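Local coordinates for protein carnitinyl-CoA dehydratase (Mycobacterium avium, PDB 3R0O) that probably catalyses the reversible removal of water from carnitinyl-CoA, as a lyase of the enoyl-CoA hydratase/isomerase (crotonase) family, at residues A26-D31 / T45-A50; E191-P194 / E200-L203; R14-V19 / N40-T45. One frame throughout, in Å; residues are numbered along the deposited sequence.

Contact 1 of 3, residues A26-D31 / T45-A50; sequences ALITID and TAVGDA
Ala50 N donates to Ala46 O over 2.9 Å, a helix bond that fixes the turn from which the Ala50 methyl group reaches strand residue Ile28. Ala50 CB meets Ile28 CD1 at 3.7 Å and Ile28 CG1 at 4.0 Å, two consecutive atoms of one branch, which shows that the methyl lies alongside the longer arm of the isoleucine and does not merely meet its end. The second branch of Ile28 serves a different partner. Its CG2, set opposite the backbone N by chi1 -55°, lies 4.0 Å from Val47 CG2, and the two side chains cross at about a right angle. A forked Ile28 thus bridges successive inward positions of the helix, Val47 and Ala50. Farther along the strand, Ile30 CG1 comes within 4.4 Å of the same Val47 CG2, a looser touch, so one valine methyl faces two isoleucines. All four touching residues are buried and the contact between the segments is wholly apolar. Ile65 of strand 62-67 and Tyr101 also pack on Val47, while Ile28 is held in the sheet by backbone bonds to Val64 and Thr66. The axes of 26-30 and 45-50 approach to 9.6 Å and run nearly antiparallel, at 170°, as expected where a helix returns over its strand in the beta-alpha-beta unit 25-30, 41-56, 62-67 of the crotonase fold.

Contact 2 of 3, residues E191-P194 / E200-L203; sequences EVVP and EAAL
Apolar contact between Val193 and Ala201 is the direct part of this interface. Val193 CG1 lies 3.7 Å from Ala201 CB and Val193 CG2 lies 4.1 Å from the same atom, so the helix methyl faces both prongs of the valine. This follows from chi1 of -62°, which turns CG1 to the side of the backbone N and leaves CG2 between N and the carbonyl carbon. The nearest CA pair, Val193 and Ala201 at 7.4 Å, falls at the same place, which makes these two residues the centre of a small contact burying 89 Å² in all.

Polar contact is made through a water molecule. It donates to Glu191 OE1 at 2.8 Å and to Ala201 O, again at 2.8 Å; the two acceptors subtend about 113° at its oxygen, close to tetrahedral, and both its hydrogens are used. Glu191 is extended through chi1 and chi2, and this carries the carboxylate from the strand toward the helix. Its OE1 comes to 4.5 Å from Ala201 CB, so the carboxylate of the partly exposed Glu191 borders the apolar patch.

Ile133 of strand 131-135 touches Glu191, Val193 and Ala201, and backbone bonds from Glu191 and Val193 to Ala134 tie 191-193 to that strand. Val192 packs on helix 180-186 instead, whereas Ala202 of helix 198-210 packs on Ile111 and Ala113 of strand 110-114; helix 198-210 therefore lies across three consecutive strands, from the outermost 191-193 over 131-135 to 110-114.

Contact 3 of 3, residues R14-V19 / N40-T45; sequences RQAAVV and NGAVST
Ala16, just before strand 17-22 begins, puts its methyl against the first turn of helix 41-56. Its CB lies 3.5 Å from Ala42 CB and 3.7 Å from Val43 CG2, so a single methyl touches consecutive helix residues. Chi1 of Val43, 169°, sets CG2 on the backbone-N side, where it also comes to 3.8 Å from Ala16 O. The turn beneath that methyl is capped by Asn40, whose OD1 accepts from Val43 N at 3.1 Å with an N-H...O angle of 159°, the donor tilted moderately from the carbonyl plane. Gly41 O is gripped by two donors from opposite faces of its plane, Thr45 N at 2.9 Å and Thr45 OG1 at 3.0 Å; the threonine hydroxyl thus bonds back to its own helix. Next in the chain, the CB of Ala17 points toward the helix but stays 4.8 Å from the nearest atom of 40-45, Val43 O, and packs on Ala46 and Val47 farther along. Val19 in turn rests on Ala50. Edge strand 17-22 runs beside strand 25-30, and its alternate residues therefore lean on helix 41-56.

How the contacts relate
Contacts 1 and 3 form one neighbourhood, with centres 7 Å apart: they share Thr45 and helix 41-56, and the strands they use, 25-30 and 17-22, are antiparallel neighbours in the six-stranded sheet. Asp31 N to Ala16 O, 2.8 Å, and Thr29 N to Val18 O, 2.9 Å, are probable hydrogen bonds joining them. Along the chain their segments alternate, the two strands coming before the one helix that packs on both. Contact 2 comes later, its centre 19 Å from that of contact 1 and 24 Å from that of contact 3. It touches neither, but lies at the other edge of the same sheet, so the set marks helix-to-sheet packing at both borders.

Contact 1 of 3, residues A26-D31 / T45-A50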
loop_
_atom_site.group_PDB
_atom_site.type_symbol
_atom_site.label_atom_id
_atom_site.label_comp_id
_atom_site.label_asym_id
_atom_site.label_seq_id
_atom_site.Cartn_x
_atom_site.Cartn_y
_atom_site.Cartn_z
ATOM N N ALA A 26 14.582 -5.484 25.439
ATOM C CA ALA A 26 14.121 -4.513 26.417
ATOM C C ALA A 26 12.614 -4.525 26.389
ATOM O O ALA A 26 12.006 -4.227 25.344
ATOM C CB ALA A 26 14.645 -3.123 26.098
ATOM N N LEU A 27 12.027 -4.887 27.531
ATOM C CA LEU A 27 10.584 -4.904 27.722
ATOM C C LEU A 27 10.131 -3.663 28.507
ATOM O O LEU A 27 10.527 -3.450 29.675
ATOM C CB LEU A 27 10.138 -6.200 28.453
ATOM C CG LEU A 27 8.659 -6.355 28.859
ATOM C CD1 LEU A 27 7.699 -6.484 27.652
ATOM C CD2 LEU A 27 8.459 -7.548 29.811
ATOM N N ILE A 28 9.296 -2.861 27.866
ATOM C CA ILE A 28 8.752 -1.660 28.477
ATOM C C ILE A 28 7.296 -1.901 28.757
ATOM O O ILE A 28 6.573 -2.313 27.863
ATOM C CB ILE A 28 8.838 -0.454 27.512
ATOM C CG1 ILE A 28 10.288 -0.253 27.048
ATOM C CG2 ILE A 28 8.198 0.784 28.185
ATOM C CD1 ILE A 28 10.454 0.655 25.840
ATOM N N THR A 29 6.859 -1.640 29.990
ATOM C CA THR A 29 5.482 -1.853 30.374
ATOM C C THR A 29 4.961 -0.519 30.839
ATOM O O THR A 29 5.473 0.047 31.824
ATOM C CB THR A 29 5.355 -2.900 31.524
ATOM O OG1 THR A 29 5.928 -4.150 31.108
ATOM C CG2 THR A 29 3.895 -3.116 31.907
ATOM N N ILE A 30 3.941 -0.008 30.148
ATOM C CA ILE A 30 3.201 1.135 30.668
ATOM C C ILE A 30 2.425 0.657 31.880
ATOM O O ILE A 30 1.626 -0.268 31.773
ATOM C CB ILE A 30 2.248 1.743 29.644
ATOM C CG1 ILE A 30 3.051 2.241 28.418
ATOM C CG2 ILE A 30 1.417 2.848 30.323
ATOM C CD1 ILE A 30 2.173 2.693 27.228
ATOM N N ASP A 31 2.690 1.264 33.040
ATOM C CA ASP A 31 2.170 0.728 34.290
ATOM C C ASP A 31 1.260 1.690 35.032
ATOM O O ASP A 31 1.605 2.171 36.113
ATOM C CB ASP A 31 3.326 0.284 35.188
ATOM C CG ASP A 31 2.872 -0.626 36.352
ATOM O OD1 ASP A 31 1.702 -1.099 36.408
ATOM O OD2 ASP A 31 3.717 -0.861 37.228
ATOM N N THR A 45 8.114 10.462 29.622
ATOM C CA THR A 45 9.503 10.530 30.097
ATOM C C THR A 45 10.145 9.146 30.177
ATOM O O THR A 45 11.265 8.927 29.682
ATOM C CB THR A 45 9.598 11.204 31.477
ATOM O OG1 THR A 45 9.186 12.556 31.338
ATOM C CG2 THR A 45 11.044 11.145 32.053
ATOM N N ALA A 46 9.432 8.226 30.811
ATOM C CA ALA A 46 9.942 6.897 31.046
ATOM C C ALA A 46 10.103 6.126 29.714
ATOM O O ALA A 46 11.163 5.554 29.433
ATOM C CB ALA A 46 9.032 6.155 32.045
ATOM N N VAL A 47 9.084 6.172 28.874
ATOM C CA VAL A 47 9.123 5.467 27.583
ATOM C C VAL A 47 10.173 6.097 26.635
ATOM O O VAL A 47 10.987 5.396 26.086
ATOM C CB VAL A 47 7.703 5.379 26.957
ATOM C CG1 VAL A 47 7.733 4.791 25.513
ATOM C CG2 VAL A 47 6.787 4.539 27.857
ATOM N N GLY A 48 10.173 7.422 26.490
ATOM C CA GLY A 48 11.208 8.098 25.689
ATOM C C GLY A 48 12.627 7.748 26.150
ATOM O O GLY A 48 13.469 7.395 25.328
ATOM N N ASP A 49 12.891 7.846 27.457
ATOM C CA ASP A 49 14.207 7.477 28.020
ATOM C C ASP A 49 14.538 6.019 27.729
ATOM O O ASP A 49 15.682 5.698 27.404
ATOM C CB ASP A 49 14.265 7.706 29.545
ATOM C CG ASP A 49 14.376 9.203 29.932
ATOM O OD1 ASP A 49 14.639 10.057 29.068
ATOM O OD2 ASP A 49 14.215 9.515 31.118
ATOM N N ALA A 50 13.541 5.144 27.863
ATOM C CA ALA A 50 13.755 3.712 27.628
ATOM C C ALA A 50 14.129 3.433 26.179
ATOM O O ALA A 50 15.007 2.610 25.900
ATOM C CB ALA A 50 12.525 2.866 28.047
#

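Contact 2 of 3, residues E191-P194 / E200-L203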
loop_
_atom_site.group_PDB
_atom_site.type_symbol
_atom_site.label_atom_id
_atom_site.label_comp_id
_atom_site.label_asym_id
_atom_site.label_seq_id
_atom_site.Cartn_x
_atom_site.Cartn_y
_atom_site.Cartn_z
ATOM N N GLU A 191 -0.146 -11.156 14.739
ATOM C CA GLU A 191 -0.608 -12.333 15.441
ATOM C C GLU A 191 -1.694 -11.963 16.428
ATOM O O GLU A 191 -1.703 -10.854 16.968
ATOM C CB GLU A 191 0.567 -13.015 16.159
ATOM C CG GLU A 191 0.248 -14.437 16.581
ATOM C CD GLU A 191 1.399 -15.137 17.261
ATOM O OE1 GLU A 191 2.440 -14.495 17.557
ATOM O OE2 GLU A 191 1.242 -16.343 17.522
ATOM N N VAL A 192 -2.604 -12.913 16.650
ATOM C CA VAL A 192 -3.640 -12.787 17.655
ATOM C C VAL A 192 -3.443 -13.990 18.582
ATOM O O VAL A 192 -3.292 -15.103 18.084
ATOM C CB VAL A 192 -5.041 -12.800 16.999
ATOM C CG1 VAL A 192 -6.151 -12.961 18.044
ATOM C CG2 VAL A 192 -5.247 -11.516 16.155
ATOM N N VAL A 193 -3.410 -13.759 19.902
ATOM C CA VAL A 193 -3.127 -14.802 20.912
ATOM C C VAL A 193 -4.128 -14.684 22.076
ATOM O O VAL A 193 -4.817 -13.681 22.171
ATOM C CB VAL A 193 -1.668 -14.714 21.455
ATOM C CG1 VAL A 193 -0.639 -14.934 20.324
ATOM C CG2 VAL A 193 -1.421 -13.388 22.232
ATOM N N PRO A 194 -4.219 -15.705 22.956
ATOM C CA PRO A 194 -5.172 -15.599 24.076
ATOM C C PRO A 194 -4.880 -14.425 25.033
ATOM O O PRO A 194 -3.717 -14.066 25.254
ATOM C CB PRO A 194 -4.999 -16.935 24.816
ATOM C CG PRO A 194 -4.559 -17.920 23.730
ATOM C CD PRO A 194 -3.659 -17.071 22.824
ATOM N N GLU A 200 4.493 -13.069 26.471
ATOM C CA GLU A 200 5.293 -14.227 26.073
ATOM C C GLU A 200 5.262 -14.405 24.557
ATOM O O GLU A 200 6.300 -14.714 23.985
ATOM C CB GLU A 200 4.940 -15.522 26.840
ATOM C CG GLU A 200 5.237 -15.458 28.361
ATOM C CD GLU A 200 6.709 -15.209 28.719
ATOM O OE1 GLU A 200 7.616 -15.792 28.069
ATOM O OE2 GLU A 200 6.956 -14.443 29.684
ATOM N N ALA A 201 4.133 -14.150 23.912
ATOM C CA ALA A 201 4.046 -14.251 22.454
ATOM C C ALA A 201 4.952 -13.203 21.790
ATOM O O ALA A 201 5.609 -13.485 20.784
ATOM C CB ALA A 201 2.600 -14.132 21.990
ATOM N N ALA A 202 5.030 -12.021 22.387
ATOM C CA ALA A 202 5.868 -10.964 21.827
ATOM C C ALA A 202 7.332 -11.293 22.001
ATOM O O ALA A 202 8.138 -11.042 21.087
ATOM C CB ALA A 202 5.539 -9.597 22.451
ATOM N N LEU A 203 7.692 -11.823 23.176
ATOM C CA LEU A 203 9.061 -12.257 23.385
ATOM C C LEU A 203 9.430 -13.366 22.426
ATOM O O LEU A 203 10.532 -13.353 21.901
ATOM C CB LEU A 203 9.363 -12.644 24.842
ATOM C CG LEU A 203 9.241 -11.502 25.863
ATOM C CD1 LEU A 203 9.305 -12.077 27.296
ATOM C CD2 LEU A 203 10.334 -10.447 25.637
HETATM O O HOH W 1 4.590 -15.392 19.072
#

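Contact 3 of 3, residues R14-V19 / N40-T45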
loop_
_atom_site.group_PDB
_atom_site.type_symbol
_atom_site.label_atom_id
_atom_site.label_comp_id
_atom_site.label_asym_id
_atom_site.label_seq_id
_atom_site.Cartn_x
_atom_site.Cartn_y
_atom_site.Cartn_z
ATOM N N ARG A 14 4.396 5.453 42.594
ATOM C CA ARG A 14 4.816 4.333 41.714
ATOM C C ARG A 14 5.309 4.846 40.358
ATOM O O ARG A 14 4.893 5.916 39.900
ATOM C CB ARG A 14 3.658 3.352 41.480
ATOM N N GLN A 15 6.177 4.063 39.716
ATOM C CA GLN A 15 6.728 4.390 38.413
ATOM C C GLN A 15 5.639 4.306 37.339
ATOM O O GLN A 15 4.799 3.409 37.382
ATOM C CB GLN A 15 7.836 3.406 38.105
ATOM C CG GLN A 15 9.099 4.018 37.574
ATOM C CD GLN A 15 10.308 3.112 37.805
ATOM O OE1 GLN A 15 10.165 1.944 38.170
ATOM N NE2 GLN A 15 11.505 3.657 37.598
ATOM N N ALA A 16 5.653 5.234 36.384
ATOM C CA ALA A 16 4.588 5.324 35.384
ATOM C C ALA A 16 4.753 4.250 34.305
ATOM O O ALA A 16 3.785 3.769 33.747
ATOM C CB ALA A 16 4.561 6.692 34.772
ATOM N N ALA A 17 5.999 3.897 34.026
ATOM C CA ALA A 17 6.339 2.796 33.131
ATOM C C ALA A 17 7.628 2.182 33.652
ATOM O O ALA A 17 8.492 2.911 34.148
ATOM C CB ALA A 17 6.523 3.291 31.680
ATOM N N VAL A 18 7.747 0.859 33.549
ATOM C CA VAL A 18 8.956 0.135 33.971
ATOM C C VAL A 18 9.658 -0.506 32.773
ATOM O O VAL A 18 9.018 -0.781 31.749
ATOM C CB VAL A 18 8.646 -0.943 35.048
ATOM C CG1 VAL A 18 8.214 -0.280 36.350
ATOM C CG2 VAL A 18 7.565 -1.896 34.577
ATOM N N VAL A 19 10.968 -0.722 32.903
ATOM C CA VAL A 19 11.766 -1.364 31.869
ATOM C C VAL A 19 12.468 -2.551 32.497
ATOM O O VAL A 19 12.885 -2.483 33.633
ATOM C CB VAL A 19 12.875 -0.430 31.328
ATOM C CG1 VAL A 19 13.405 -0.950 30.009
ATOM C CG2 VAL A 19 12.384 0.992 31.190
ATOM N N ASN A 40 0.535 10.185 30.450
ATOM C CA ASN A 40 0.816 11.519 30.929
ATOM C C ASN A 40 2.296 11.837 30.695
ATOM O O ASN A 40 2.974 11.096 30.006
ATOM C CB ASN A 40 0.447 11.655 32.405
ATOM C CG ASN A 40 1.097 10.584 33.273
ATOM O OD1 ASN A 40 1.966 9.821 32.818
ATOM N ND2 ASN A 40 0.675 10.526 34.537
ATOM N N GLY A 41 2.796 12.937 31.256
ATOM C CA GLY A 41 4.228 13.283 31.114
ATOM C C GLY A 41 5.177 12.241 31.696
ATOM O O GLY A 41 6.253 11.997 31.158
ATOM N N ALA A 42 4.799 11.642 32.816
ATOM C CA ALA A 42 5.649 10.636 33.453
ATOM C C ALA A 42 5.851 9.435 32.522
ATOM O O ALA A 42 6.972 8.935 32.391
ATOM C CB ALA A 42 5.087 10.201 34.793
ATOM N N VAL A 43 4.777 9.007 31.852
ATOM C CA VAL A 43 4.883 7.892 30.908
ATOM C C VAL A 43 5.816 8.259 29.751
ATOM O O VAL A 43 6.746 7.507 29.463
ATOM C CB VAL A 43 3.485 7.396 30.427
ATOM C CG1 VAL A 43 3.599 6.397 29.221
ATOM C CG2 VAL A 43 2.717 6.745 31.595
ATOM N N SER A 44 5.588 9.434 29.131
ATOM C CA SER A 44 6.384 9.878 28.010
ATOM C C SER A 44 7.843 10.001 28.404
ATOM O O SER A 44 8.712 9.670 27.612
ATOM C CB SER A 44 5.867 11.224 27.446
ATOM O OG SER A 44 4.474 11.154 27.172
ATOM N N THR A 45 8.114 10.462 29.622
ATOM C CA THR A 45 9.503 10.530 30.097
ATOM C C THR A 45 10.145 9.146 30.177
ATOM O O THR A 45 11.265 8.927 29.682
ATOM C CB THR A 45 9.598 11.204 31.477
ATOM O OG1 THR A 45 9.186 12.556 31.338
ATOM C CG2 THR A 45 11.044 11.145 32.053
#